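Local coordinates for protein purine nucleoside phosphorylase (Grouper iridovirus, PDB 3KHS) that probably catalyses the phosphorolysis of purine nucleosides, releasing the free base and ribose 1-phosphate in purine salvage, at residues Gly124-Val129 / Leu233-Ile238; Glu186-Cys191 / Gly210-Gly215. All coordinates share one frame; numbering follows the deposited sequence.

Contact 1 of 2, residues Gly124-Val129 / Leu233-Ile238; sequences GDFMVV and LAVSLI
The carbonyl oxygen Ser-236 O is gripped twice by the strand beside it: Met-127 N donates a hydrogen bond of 2.7 Å, lying in the carbonyl plane, and the CA-H of Phe-126 adds a contact, CA to O 3.3 Å. Ser-236 N returns a bond to Met-127 O, which makes Met-127 and Ser-236 a hydrogen-bonded antiparallel pair flanked by the non-hydrogen-bonded pairs Phe-126/Leu-237 and Val-128/Val-235. Val-129 N reaches Ala-234 O, and past these two one water joins Val-129 O to Ala-234 N. Toward the other end of the pairing, Ile-238 N bonds to Asp-125 O and Gly-124 N to Ile-238 O at 2.8 Å; Gly-124 has a positive phi (110°) that suits glycine.

Strands 126-129 and 231-241 belong to the mixed, barrel-like sheet of this phosphorylase family, and the two faces of their pairing differ. On the face of Phe-126, Val-128, Val-235 and Leu-237 everything is apolar, as fits a layer packed against helices 257-279 and 165-178. Phe-126 CG stands anti to the carbonyl carbon (chi1 -76°), and the ring presents its edge to Leu-237, whose CD2 lies in the ring plane 3.9 Å from CE2. Val-128 and Val-235 meet through their CG2 methyls at 4.1 Å, beta-branched residues well suited to an extended backbone.

On the face of Met-127 and Ser-236, Ile-238 CD1 comes to 4.2 Å from Met-127 CB, while Val-129 CG2 packs 3.9 Å from Ala-234 CB, a small methyl beside a branched neighbour. The buried Ser-236 hydroxyl is satisfied by Asn-112 OD1. Asp-125, also buried, turns OD2 to His-185 NE2 and Arg-122 N.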
loop_
_atom_site.group_PDB
_atom_site.type_symbol
_atom_site.label_atom_id
_atom_site.label_comp_id
_atom_site.label_asym_id
_atom_site.label_seq_id
_atom_site.Cartn_x
_atom_site.Cartn_y
_atom_site.Cartn_z
ATOM N N GLY B 124 -22.880 -13.062 -13.947
ATOM C CA GLY B 124 -24.023 -13.754 -13.382
ATOM C C GLY B 124 -23.591 -14.938 -12.556
ATOM O O GLY B 124 -24.363 -15.411 -11.707
ATOM N N ASP B 125 -22.365 -15.411 -12.793
ATOM C CA ASP B 125 -21.834 -16.557 -12.059
ATOM C C ASP B 125 -21.580 -16.213 -10.593
ATOM O O ASP B 125 -21.572 -15.047 -10.194
ATOM C CB ASP B 125 -20.509 -17.036 -12.649
ATOM C CG ASP B 125 -20.665 -17.731 -13.989
ATOM O OD1 ASP B 125 -21.809 -17.815 -14.495
ATOM O OD2 ASP B 125 -19.627 -18.189 -14.530
ATOM N N PHE B 126 -21.360 -17.256 -9.798
ATOM C CA PHE B 126 -21.050 -17.120 -8.386
ATOM C C PHE B 126 -19.656 -17.693 -8.180
ATOM O O PHE B 126 -19.313 -18.714 -8.766
ATOM C CB PHE B 126 -22.017 -17.946 -7.535
ATOM C CG PHE B 126 -23.398 -17.351 -7.387
ATOM C CD1 PHE B 126 -24.437 -18.119 -6.872
ATOM C CD2 PHE B 126 -23.657 -16.044 -7.731
ATOM C CE1 PHE B 126 -25.709 -17.586 -6.705
ATOM C CE2 PHE B 126 -24.937 -15.505 -7.562
ATOM C CZ PHE B 126 -25.957 -16.281 -7.049
ATOM N N MET B 127 -18.844 -17.043 -7.360
ATOM C CA MET B 127 -17.528 -17.588 -7.063
ATOM C C MET B 127 -17.418 -17.716 -5.560
ATOM O O MET B 127 -17.340 -16.721 -4.844
ATOM C CB MET B 127 -16.371 -16.708 -7.548
ATOM C CG MET B 127 -15.039 -17.369 -7.207
ATOM S SD MET B 127 -13.574 -16.392 -7.338
ATOM C CE MET B 127 -13.553 -15.612 -5.734
ATOM N N VAL B 128 -17.437 -18.954 -5.094
ATOM C CA VAL B 128 -17.296 -19.246 -3.688
ATOM C C VAL B 128 -15.819 -18.972 -3.427
ATOM O O VAL B 128 -14.962 -19.421 -4.201
ATOM C CB VAL B 128 -17.649 -20.731 -3.426
ATOM C CG1 VAL B 128 -17.094 -21.175 -2.107
ATOM C CG2 VAL B 128 -19.159 -20.912 -3.466
ATOM N N VAL B 129 -15.514 -18.251 -2.349
ATOM C CA VAL B 129 -14.130 -17.892 -2.065
ATOM C C VAL B 129 -13.336 -18.908 -1.278
ATOM O O VAL B 129 -13.702 -19.270 -0.164
ATOM C CB VAL B 129 -14.043 -16.517 -1.335
ATOM C CG1 VAL B 129 -12.595 -16.123 -1.142
ATOM C CG2 VAL B 129 -14.767 -15.471 -2.142
ATOM N N LEU B 233 -17.461 -17.732 5.343
ATOM C CA LEU B 233 -17.848 -18.211 4.037
ATOM C C LEU B 233 -18.115 -16.926 3.257
ATOM O O LEU B 233 -18.787 -16.020 3.748
ATOM C CB LEU B 233 -19.103 -19.036 4.103
ATOM C CG LEU B 233 -19.785 -19.168 2.746
ATOM C CD1 LEU B 233 -18.851 -19.925 1.785
ATOM C CD2 LEU B 233 -21.158 -19.853 2.901
ATOM N N ALA B 234 -17.555 -16.832 2.059
ATOM C CA ALA B 234 -17.774 -15.654 1.231
ATOM C C ALA B 234 -18.099 -16.097 -0.185
ATOM O O ALA B 234 -17.443 -16.986 -0.722
ATOM C CB ALA B 234 -16.540 -14.783 1.244
ATOM N N VAL B 235 -19.124 -15.492 -0.771
ATOM C CA VAL B 235 -19.539 -15.805 -2.134
ATOM C C VAL B 235 -19.586 -14.512 -2.974
ATOM O O VAL B 235 -20.308 -13.575 -2.632
ATOM C CB VAL B 235 -20.962 -16.455 -2.149
ATOM C CG1 VAL B 235 -21.442 -16.660 -3.600
ATOM C CG2 VAL B 235 -20.946 -17.805 -1.420
ATOM N N SER B 236 -18.831 -14.466 -4.067
ATOM C CA SER B 236 -18.836 -13.298 -4.946
ATOM C C SER B 236 -19.788 -13.510 -6.127
ATOM O O SER B 236 -19.823 -14.572 -6.735
ATOM C CB SER B 236 -17.434 -13.026 -5.538
ATOM O OG SER B 236 -16.481 -12.589 -4.595
ATOM N N LEU B 237 -20.559 -12.483 -6.434
ATOM C CA LEU B 237 -21.439 -12.515 -7.580
ATOM C C LEU B 237 -20.538 -11.891 -8.666
ATOM O O LEU B 237 -20.077 -10.764 -8.519
ATOM C CB LEU B 237 -22.666 -11.655 -7.273
ATOM C CG LEU B 237 -23.697 -11.288 -8.326
ATOM C CD1 LEU B 237 -23.382 -9.891 -8.812
ATOM C CD2 LEU B 237 -23.733 -12.288 -9.451
ATOM N N ILE B 238 -20.230 -12.639 -9.721
ATOM C CA ILE B 238 -19.379 -12.089 -10.778
ATOM C C ILE B 238 -20.276 -11.206 -11.612
ATOM O O ILE B 238 -20.929 -11.670 -12.525
ATOM C CB ILE B 238 -18.753 -13.192 -11.661
ATOM C CG1 ILE B 238 -17.884 -14.105 -10.803
ATOM C CG2 ILE B 238 -17.911 -12.575 -12.758
ATOM C CD1 ILE B 238 -16.739 -13.428 -10.123
HETATM O O HOH W 1 -15.961 -19.136 1.597
#

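Contact 2 of 2, residues Glu186-Cys191 / Gly210-Gly215; sequences EGVYCC and GSDAVG
Asp-212 spans the gap to Val-188 with both backbone and side chain, where strand 213-215 starts beside strand 184-191. The two strands run parallel and are joined through helix 200-208 as a beta-alpha-beta unit, and Gly-210, with a phi of 92° fit for glycine, closes that helix in a Schellman motif. Asp-212 CG is anti to the carbonyl carbon (chi1 -71°), which swings the carboxylate back to the facing strand; its OD2 takes Val-188 N on the anti lone pair, 2.6 Å and almost straight, while OD1 goes to Asn-118. Gly-187, without a side chain, lets Asp-212 OD2 come to 3.3 Å from its CA. Val-188 O in turn receives Asp-212 N at 3.0 Å and, more weakly, Ala-213 N. The isopropyl group of Val-188 crosses the Asp-212 side chain at about a right angle, with CB against Gly-210 O, and it also packs on Ala-201 of the second subunit.

Farther along, Cys-190 N bonds to Ala-213 O and Gly-215 N to Cys-190 O. The compact Cys-190 side chain sits beside Ser-211, CB 3.2 Å from OG, a hydroxyl already engaged with Leu-206 O. Val-214 places CG1 between the backbone N and the carbonyl carbon (chi1 59°), which sets CG2 3.5 Å from Cys-190 O.

The Tyr-189 side chain extends to Gly-215, whose lack of a side chain admits the phenol: Tyr-189 CZ is 3.5 Å from Gly-215 CA, and its OH continues to a hydrogen bond with Ser-217 N.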
loop_
_atom_site.group_PDB
_atom_site.type_symbol
_atom_site.label_atom_id
_atom_site.label_comp_id
_atom_site.label_asym_id
_atom_site.label_seq_id
_atom_site.Cartn_x
_atom_site.Cartn_y
_atom_site.Cartn_z
ATOM N N GLU B 186 -15.173 -21.887 -7.583
ATOM C CA GLU B 186 -14.471 -21.772 -6.325
ATOM C C GLU B 186 -13.116 -21.194 -6.693
ATOM O O GLU B 186 -12.386 -21.806 -7.447
ATOM C CB GLU B 186 -14.298 -23.123 -5.645
ATOM C CG GLU B 186 -13.526 -23.017 -4.360
ATOM C CD GLU B 186 -13.668 -24.239 -3.496
ATOM O OE1 GLU B 186 -13.635 -25.349 -4.054
ATOM O OE2 GLU B 186 -13.799 -24.093 -2.262
ATOM N N GLY B 187 -12.797 -20.008 -6.174
ATOM C CA GLY B 187 -11.540 -19.385 -6.515
ATOM C C GLY B 187 -10.973 -18.363 -5.546
ATOM O O GLY B 187 -11.447 -18.186 -4.406
ATOM N N VAL B 188 -9.938 -17.676 -6.025
ATOM C CA VAL B 188 -9.224 -16.693 -5.236
ATOM C C VAL B 188 -9.727 -15.264 -5.407
ATOM O O VAL B 188 -9.795 -14.763 -6.534
ATOM C CB VAL B 188 -7.722 -16.766 -5.580
ATOM C CG1 VAL B 188 -6.933 -15.834 -4.676
ATOM C CG2 VAL B 188 -7.234 -18.186 -5.440
ATOM N N TYR B 189 -10.076 -14.609 -4.294
ATOM C CA TYR B 189 -10.578 -13.210 -4.343
ATOM C C TYR B 189 -9.464 -12.219 -4.071
ATOM O O TYR B 189 -8.800 -12.301 -3.054
ATOM C CB TYR B 189 -11.699 -12.974 -3.315
ATOM C CG TYR B 189 -12.268 -11.571 -3.314
ATOM C CD1 TYR B 189 -13.518 -11.290 -3.878
ATOM C CD2 TYR B 189 -11.584 -10.532 -2.679
ATOM C CE1 TYR B 189 -14.089 -9.982 -3.790
ATOM C CE2 TYR B 189 -12.134 -9.256 -2.590
ATOM C CZ TYR B 189 -13.377 -8.990 -3.134
ATOM O OH TYR B 189 -13.891 -7.728 -2.921
ATOM N N CYS B 190 -9.231 -11.300 -4.991
ATOM C CA CYS B 190 -8.186 -10.297 -4.770
ATOM C C CYS B 190 -8.835 -8.984 -4.357
ATOM O O CYS B 190 -9.672 -8.438 -5.082
ATOM C CB CYS B 190 -7.325 -10.064 -6.028
ATOM S SG CYS B 190 -6.089 -8.706 -5.875
ATOM N N CYS B 191 -8.441 -8.494 -3.188
ATOM C CA CYS B 191 -8.982 -7.254 -2.668
ATOM C C CYS B 191 -8.053 -6.066 -2.914
ATOM O O CYS B 191 -6.865 -6.114 -2.570
ATOM C CB CYS B 191 -9.230 -7.389 -1.153
ATOM S SG CYS B 191 -9.954 -5.888 -0.436
ATOM N N GLY B 210 -2.436 -14.660 -9.495
ATOM C CA GLY B 210 -3.333 -15.778 -9.299
ATOM C C GLY B 210 -4.749 -15.394 -8.883
ATOM O O GLY B 210 -5.442 -16.179 -8.235
ATOM N N SER B 211 -5.195 -14.202 -9.246
ATOM C CA SER B 211 -6.533 -13.777 -8.869
ATOM C C SER B 211 -7.591 -14.308 -9.832
ATOM O O SER B 211 -7.396 -14.279 -11.049
ATOM C CB SER B 211 -6.631 -12.249 -8.876
ATOM O OG SER B 211 -5.557 -11.627 -8.201
ATOM N N ASP B 212 -8.719 -14.760 -9.291
ATOM C CA ASP B 212 -9.810 -15.245 -10.105
ATOM C C ASP B 212 -10.867 -14.163 -10.242
ATOM O O ASP B 212 -11.641 -14.146 -11.203
ATOM C CB ASP B 212 -10.452 -16.485 -9.476
ATOM C CG ASP B 212 -9.560 -17.702 -9.551
ATOM O OD1 ASP B 212 -9.294 -18.198 -10.680
ATOM O OD2 ASP B 212 -9.125 -18.144 -8.473
ATOM N N ALA B 213 -10.918 -13.276 -9.259
ATOM C CA ALA B 213 -11.879 -12.179 -9.262
ATOM C C ALA B 213 -11.297 -11.050 -8.412
ATOM O O ALA B 213 -10.450 -11.295 -7.547
ATOM C CB ALA B 213 -13.235 -12.650 -8.698
ATOM N N VAL B 214 -11.728 -9.819 -8.679
ATOM C CA VAL B 214 -11.229 -8.652 -7.943
ATOM C C VAL B 214 -12.367 -7.770 -7.460
ATOM O O VAL B 214 -13.323 -7.502 -8.190
ATOM C CB VAL B 214 -10.271 -7.807 -8.816
ATOM C CG1 VAL B 214 -10.974 -7.337 -10.075
ATOM C CG2 VAL B 214 -9.750 -6.621 -8.035
ATOM N N GLY B 215 -12.268 -7.348 -6.205
ATOM C CA GLY B 215 -13.279 -6.484 -5.627
ATOM C C GLY B 215 -12.664 -5.549 -4.583
ATOM O O GLY B 215 -11.476 -5.623 -4.307
#

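How the contacts relate
Strand 126-129 of contact 1 and strand 184-191 of contact 2 are parallel neighbours in one sheet, probably bonded from Gly-187 N to Val-128 O at 3.0 Å; with the pairings of contacts 1 and 2 this gives the order 231-241, 126-129, 184-191, 213-215. The contact centres are about 10 Å apart, and contact 2 is nested within the chain loop that contact 1 closes. Between them, Tyr-189 CD1 packs 3.3 Å from Ser-236 OG, and Met-127 SD lies 3.8 Å from Asp-212 CB. A phosphate ion lies about 4 Å from the Tyr-189 side chain and a Tris molecule about 4 Å from Gly-215; both probably come from the crystallisation liquor, but are consistent with a nearby active-site pocket.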